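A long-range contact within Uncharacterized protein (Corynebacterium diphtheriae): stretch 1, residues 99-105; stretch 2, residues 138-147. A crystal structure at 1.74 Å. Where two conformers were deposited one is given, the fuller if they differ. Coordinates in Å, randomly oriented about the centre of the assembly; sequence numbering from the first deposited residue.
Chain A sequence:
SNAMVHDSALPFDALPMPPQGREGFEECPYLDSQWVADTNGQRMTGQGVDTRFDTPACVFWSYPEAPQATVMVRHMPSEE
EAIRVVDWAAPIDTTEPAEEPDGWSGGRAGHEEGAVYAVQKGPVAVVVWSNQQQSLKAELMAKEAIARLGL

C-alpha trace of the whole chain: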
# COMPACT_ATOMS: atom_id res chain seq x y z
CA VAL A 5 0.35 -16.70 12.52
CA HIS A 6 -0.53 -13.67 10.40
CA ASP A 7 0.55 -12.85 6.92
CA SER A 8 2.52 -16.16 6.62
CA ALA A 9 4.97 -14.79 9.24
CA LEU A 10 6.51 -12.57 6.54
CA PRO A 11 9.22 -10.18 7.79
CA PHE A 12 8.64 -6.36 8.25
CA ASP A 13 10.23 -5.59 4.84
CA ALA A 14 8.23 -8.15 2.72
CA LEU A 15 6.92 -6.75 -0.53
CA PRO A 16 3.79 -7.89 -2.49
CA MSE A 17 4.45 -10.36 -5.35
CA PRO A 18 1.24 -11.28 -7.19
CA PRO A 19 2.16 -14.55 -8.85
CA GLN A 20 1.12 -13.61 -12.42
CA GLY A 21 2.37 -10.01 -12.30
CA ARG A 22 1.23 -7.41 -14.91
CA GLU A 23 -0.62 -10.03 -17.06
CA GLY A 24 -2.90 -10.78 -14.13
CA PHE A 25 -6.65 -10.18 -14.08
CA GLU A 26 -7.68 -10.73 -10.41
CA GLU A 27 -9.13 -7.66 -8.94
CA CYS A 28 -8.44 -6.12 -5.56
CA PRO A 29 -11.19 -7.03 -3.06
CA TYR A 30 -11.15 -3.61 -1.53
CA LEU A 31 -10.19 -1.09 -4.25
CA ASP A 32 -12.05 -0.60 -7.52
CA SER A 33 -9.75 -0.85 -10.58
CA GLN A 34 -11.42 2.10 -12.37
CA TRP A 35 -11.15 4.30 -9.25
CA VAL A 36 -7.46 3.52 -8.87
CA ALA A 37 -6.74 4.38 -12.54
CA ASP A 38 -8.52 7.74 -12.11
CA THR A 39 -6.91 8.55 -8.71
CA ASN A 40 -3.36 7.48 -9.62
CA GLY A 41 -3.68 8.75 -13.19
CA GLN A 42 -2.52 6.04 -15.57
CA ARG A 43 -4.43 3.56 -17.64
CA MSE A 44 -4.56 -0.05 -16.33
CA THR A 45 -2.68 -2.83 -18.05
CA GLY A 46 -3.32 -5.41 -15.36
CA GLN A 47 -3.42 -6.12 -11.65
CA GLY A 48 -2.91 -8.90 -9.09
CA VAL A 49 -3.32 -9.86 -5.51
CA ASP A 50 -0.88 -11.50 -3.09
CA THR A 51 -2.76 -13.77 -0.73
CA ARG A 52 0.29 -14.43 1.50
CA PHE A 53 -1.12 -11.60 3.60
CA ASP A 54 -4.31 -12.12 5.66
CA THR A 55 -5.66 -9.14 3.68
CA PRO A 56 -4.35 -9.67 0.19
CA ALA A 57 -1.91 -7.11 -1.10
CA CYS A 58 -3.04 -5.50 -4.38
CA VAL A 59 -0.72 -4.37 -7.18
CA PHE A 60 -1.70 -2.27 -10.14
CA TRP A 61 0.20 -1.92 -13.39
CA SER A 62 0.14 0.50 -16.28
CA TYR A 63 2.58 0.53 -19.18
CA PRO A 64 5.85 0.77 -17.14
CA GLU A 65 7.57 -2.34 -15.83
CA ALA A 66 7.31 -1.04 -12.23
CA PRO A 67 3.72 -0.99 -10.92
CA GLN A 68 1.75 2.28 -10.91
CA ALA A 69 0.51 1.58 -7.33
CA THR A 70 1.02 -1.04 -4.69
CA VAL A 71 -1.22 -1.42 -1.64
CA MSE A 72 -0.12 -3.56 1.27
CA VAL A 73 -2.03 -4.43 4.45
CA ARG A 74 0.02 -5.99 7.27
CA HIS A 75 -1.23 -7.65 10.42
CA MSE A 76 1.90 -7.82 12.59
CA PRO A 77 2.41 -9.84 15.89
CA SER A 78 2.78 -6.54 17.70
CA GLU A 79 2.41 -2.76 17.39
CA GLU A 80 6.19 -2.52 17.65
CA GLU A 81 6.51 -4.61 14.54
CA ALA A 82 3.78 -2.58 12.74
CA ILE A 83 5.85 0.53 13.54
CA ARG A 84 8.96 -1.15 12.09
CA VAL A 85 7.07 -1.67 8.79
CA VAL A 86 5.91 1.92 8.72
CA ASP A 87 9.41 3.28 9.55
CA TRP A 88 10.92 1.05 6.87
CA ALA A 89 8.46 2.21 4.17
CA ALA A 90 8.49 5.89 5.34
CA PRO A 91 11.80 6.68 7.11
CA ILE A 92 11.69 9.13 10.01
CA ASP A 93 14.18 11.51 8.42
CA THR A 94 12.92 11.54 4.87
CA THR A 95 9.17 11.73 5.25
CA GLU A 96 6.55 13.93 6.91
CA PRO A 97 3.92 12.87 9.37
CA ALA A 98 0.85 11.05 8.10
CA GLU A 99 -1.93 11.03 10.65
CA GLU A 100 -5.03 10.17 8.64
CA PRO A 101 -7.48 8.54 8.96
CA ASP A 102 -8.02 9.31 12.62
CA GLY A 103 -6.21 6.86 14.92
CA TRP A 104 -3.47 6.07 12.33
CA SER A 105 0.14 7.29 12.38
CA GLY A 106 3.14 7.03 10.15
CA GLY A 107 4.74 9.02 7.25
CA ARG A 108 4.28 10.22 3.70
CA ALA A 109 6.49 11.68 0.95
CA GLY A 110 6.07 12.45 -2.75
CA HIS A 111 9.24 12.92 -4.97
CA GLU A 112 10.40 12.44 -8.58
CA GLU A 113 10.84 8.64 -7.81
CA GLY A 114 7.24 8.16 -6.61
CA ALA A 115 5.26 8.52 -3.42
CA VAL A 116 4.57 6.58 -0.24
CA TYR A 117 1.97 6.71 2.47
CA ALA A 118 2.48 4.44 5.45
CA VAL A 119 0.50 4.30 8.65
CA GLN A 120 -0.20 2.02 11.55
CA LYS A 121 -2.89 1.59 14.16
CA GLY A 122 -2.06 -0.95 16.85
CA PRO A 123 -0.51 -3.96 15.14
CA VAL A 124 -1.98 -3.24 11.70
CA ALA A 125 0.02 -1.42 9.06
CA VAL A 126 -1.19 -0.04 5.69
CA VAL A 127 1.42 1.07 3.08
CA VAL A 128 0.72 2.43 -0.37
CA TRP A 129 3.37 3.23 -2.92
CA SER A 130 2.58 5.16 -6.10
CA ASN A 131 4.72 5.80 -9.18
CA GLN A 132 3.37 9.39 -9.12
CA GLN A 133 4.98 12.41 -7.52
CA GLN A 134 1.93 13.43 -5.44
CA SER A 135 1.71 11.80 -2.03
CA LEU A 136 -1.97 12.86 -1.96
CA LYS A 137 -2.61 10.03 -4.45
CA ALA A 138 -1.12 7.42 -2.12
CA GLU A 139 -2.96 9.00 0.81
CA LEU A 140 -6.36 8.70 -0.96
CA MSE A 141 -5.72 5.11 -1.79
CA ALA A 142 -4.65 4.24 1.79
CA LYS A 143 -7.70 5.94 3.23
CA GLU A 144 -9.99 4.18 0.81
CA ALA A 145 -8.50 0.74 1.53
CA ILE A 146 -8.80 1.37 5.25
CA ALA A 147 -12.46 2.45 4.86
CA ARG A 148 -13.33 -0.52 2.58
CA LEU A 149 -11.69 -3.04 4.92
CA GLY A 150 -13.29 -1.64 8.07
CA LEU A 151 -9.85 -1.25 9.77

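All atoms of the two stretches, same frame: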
# COMPACT_ATOMS: atom_id res chain seq x y z
N GLU A 99 -1.09 11.33 9.49
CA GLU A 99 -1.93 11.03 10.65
C GLU A 99 -3.38 10.84 10.29
O GLU A 99 -4.25 11.13 11.11
CB GLU A 99 -1.82 12.15 11.68
CG GLU A 99 -0.41 12.37 12.21
CD GLU A 99 0.13 11.23 13.07
OE1 GLU A 99 -0.61 10.79 14.01
OE2 GLU A 99 1.30 10.78 12.81
N GLU A 100 -3.65 10.38 9.08
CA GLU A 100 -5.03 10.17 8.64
C GLU A 100 -5.13 8.71 8.09
O GLU A 100 -4.13 8.10 7.62
CB GLU A 100 -5.50 11.30 7.66
CG GLU A 100 -5.43 12.72 8.26
CD GLU A 100 -6.00 13.90 7.41
OE1 GLU A 100 -6.07 15.07 7.97
OE2 GLU A 100 -6.38 13.72 6.22
N PRO A 101 -6.30 8.09 8.22
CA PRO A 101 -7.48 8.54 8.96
C PRO A 101 -7.27 8.55 10.49
O PRO A 101 -6.27 8.04 11.04
CB PRO A 101 -8.56 7.53 8.53
CG PRO A 101 -7.85 6.34 8.02
CD PRO A 101 -6.45 6.72 7.68
N ASP A 102 -8.22 9.13 11.21
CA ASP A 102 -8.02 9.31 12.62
C ASP A 102 -7.70 7.98 13.35
O ASP A 102 -8.29 6.94 13.11
CB ASP A 102 -9.16 10.15 13.21
CG ASP A 102 -8.99 11.66 12.90
OD1 ASP A 102 -8.34 12.00 11.89
OD2 ASP A 102 -9.48 12.51 13.67
N GLY A 103 -6.65 8.02 14.18
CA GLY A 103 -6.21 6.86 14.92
C GLY A 103 -5.00 6.20 14.28
O GLY A 103 -4.41 5.36 14.92
N TRP A 104 -4.60 6.64 13.08
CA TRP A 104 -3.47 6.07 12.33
C TRP A 104 -2.31 7.04 12.40
O TRP A 104 -2.51 8.27 12.44
CB TRP A 104 -3.81 5.80 10.87
CG TRP A 104 -4.89 4.73 10.73
CD1 TRP A 104 -6.27 4.86 10.96
CD2 TRP A 104 -4.69 3.33 10.40
NE1 TRP A 104 -6.91 3.67 10.81
CE2 TRP A 104 -6.00 2.71 10.45
CE3 TRP A 104 -3.59 2.55 10.10
CZ2 TRP A 104 -6.17 1.39 10.19
CZ3 TRP A 104 -3.78 1.24 9.82
CH2 TRP A 104 -5.05 0.67 9.87
N SER A 105 -1.10 6.50 12.28
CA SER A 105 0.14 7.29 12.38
C SER A 105 1.24 6.70 11.54
O SER A 105 1.48 5.53 11.57
CB SER A 105 0.63 7.29 13.82
OG SER A 105 1.57 8.33 14.03
N ALA A 138 -1.41 8.52 -3.01
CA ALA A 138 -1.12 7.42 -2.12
C ALA A 138 -1.98 7.54 -0.86
O ALA A 138 -2.55 6.54 -0.35
CB ALA A 138 0.37 7.40 -1.75
N GLU A 139 -2.12 8.75 -0.38
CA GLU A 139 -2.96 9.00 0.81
C GLU A 139 -4.42 8.64 0.56
O GLU A 139 -5.05 8.04 1.37
CB GLU A 139 -2.84 10.44 1.22
CG GLU A 139 -3.73 10.82 2.37
CD GLU A 139 -3.45 12.25 2.85
OE1 GLU A 139 -2.28 12.70 2.74
OE2 GLU A 139 -4.39 12.86 3.35
N LEU A 140 -4.95 9.00 -0.60
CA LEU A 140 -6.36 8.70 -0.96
C LEU A 140 -6.61 7.23 -1.08
O LEU A 140 -7.62 6.71 -0.59
CB LEU A 140 -6.73 9.38 -2.27
CG LEU A 140 -6.86 10.91 -2.29
CD1 LEU A 140 -6.95 11.47 -3.73
CD2 LEU A 140 -8.07 11.31 -1.44
N MSE A 141 -5.64 6.55 -1.69
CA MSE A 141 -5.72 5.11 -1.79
C MSE A 141 -5.65 4.41 -0.42
O MSE A 141 -6.38 3.47 -0.17
CB MSE A 141 -4.63 4.61 -2.79
CG MSE A 141 -4.95 4.96 -4.21
SE MSE A 141 -3.71 4.19 -5.52
CE MSE A 141 -2.17 5.34 -5.28
N ALA A 142 -4.74 4.84 0.45
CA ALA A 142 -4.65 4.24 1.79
C ALA A 142 -5.93 4.43 2.55
O ALA A 142 -6.44 3.49 3.19
CB ALA A 142 -3.50 4.80 2.58
N LYS A 143 -6.45 5.64 2.55
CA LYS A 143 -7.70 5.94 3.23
C LYS A 143 -8.87 5.12 2.72
O LYS A 143 -9.66 4.61 3.50
CB LYS A 143 -8.01 7.43 3.12
CG LYS A 143 -7.04 8.25 3.94
CD LYS A 143 -7.32 9.76 3.80
CE LYS A 143 -8.36 10.21 4.82
NZ LYS A 143 -9.68 10.43 4.17
N GLU A 144 -8.93 4.94 1.41
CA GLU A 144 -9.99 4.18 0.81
C GLU A 144 -9.90 2.72 1.17
O GLU A 144 -10.94 2.11 1.52
CB GLU A 144 -9.98 4.35 -0.71
CG GLU A 144 -11.07 3.62 -1.50
CD GLU A 144 -12.51 3.90 -1.03
OE1 GLU A 144 -12.77 4.95 -0.42
OE2 GLU A 144 -13.37 3.02 -1.28
N ALA A 145 -8.69 2.16 1.15
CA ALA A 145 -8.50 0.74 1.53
C ALA A 145 -8.91 0.56 2.98
O ALA A 145 -9.67 -0.36 3.31
CB ALA A 145 -7.01 0.31 1.31
N ILE A 146 -8.43 1.45 3.86
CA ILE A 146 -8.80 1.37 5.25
C ILE A 146 -10.33 1.44 5.45
O ILE A 146 -10.86 0.68 6.25
CB ILE A 146 -8.07 2.45 6.07
CG1 ILE A 146 -6.54 2.10 6.18
CG2 ILE A 146 -8.76 2.59 7.46
CD1 ILE A 146 -5.65 3.26 6.68
N ALA A 147 -11.00 2.40 4.79
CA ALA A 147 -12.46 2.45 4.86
C ALA A 147 -13.13 1.14 4.34
O ALA A 147 -14.00 0.56 4.96
CB ALA A 147 -12.92 3.67 4.05

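A loop, residues 99-105, lies against one side of a helix that runs through residues 138-147 and beyond at both ends. The loop is shaped by a cis peptide bond before Pro 101 and by a type II turn from Pro 101 to Trp 104, closed by the hydrogen bond from Trp 104 N to Pro 101 O (3.0 Å). Gly 103 suits this turn because, at its backbone angles, a CB would be jammed against the preceding carbonyl oxygen. The turn leaves Pro 101 and Trp 104 both directed toward the helix.

No hydrogen bond joins the stretches; apolar packing dominates. Ile 146 is the centre of it, its CD1 lying 3.7 Å from Pro 101 CD and 3.8 Å from Trp 104 CE2. The same methyl sits 3.8 Å from the centroid of the Trp 104 six-membered ring, almost on the ring normal, a CH-pi contact in which weakly polarised C-H groups meet the electron-rich face.

One helical turn earlier, Lys 143 lends its aliphatic chain: CG is 4.1 Å from Pro 101 CD, and CE is 4.2 Å from Glu 100 CB.

The charged edge is less favourable. Glu 100 OE2 approaches Glu 139 OE2 to 3.6 Å, a pairing of like charges, although Glu 139 OE1 is hydrogen-bonded elsewhere in the structure.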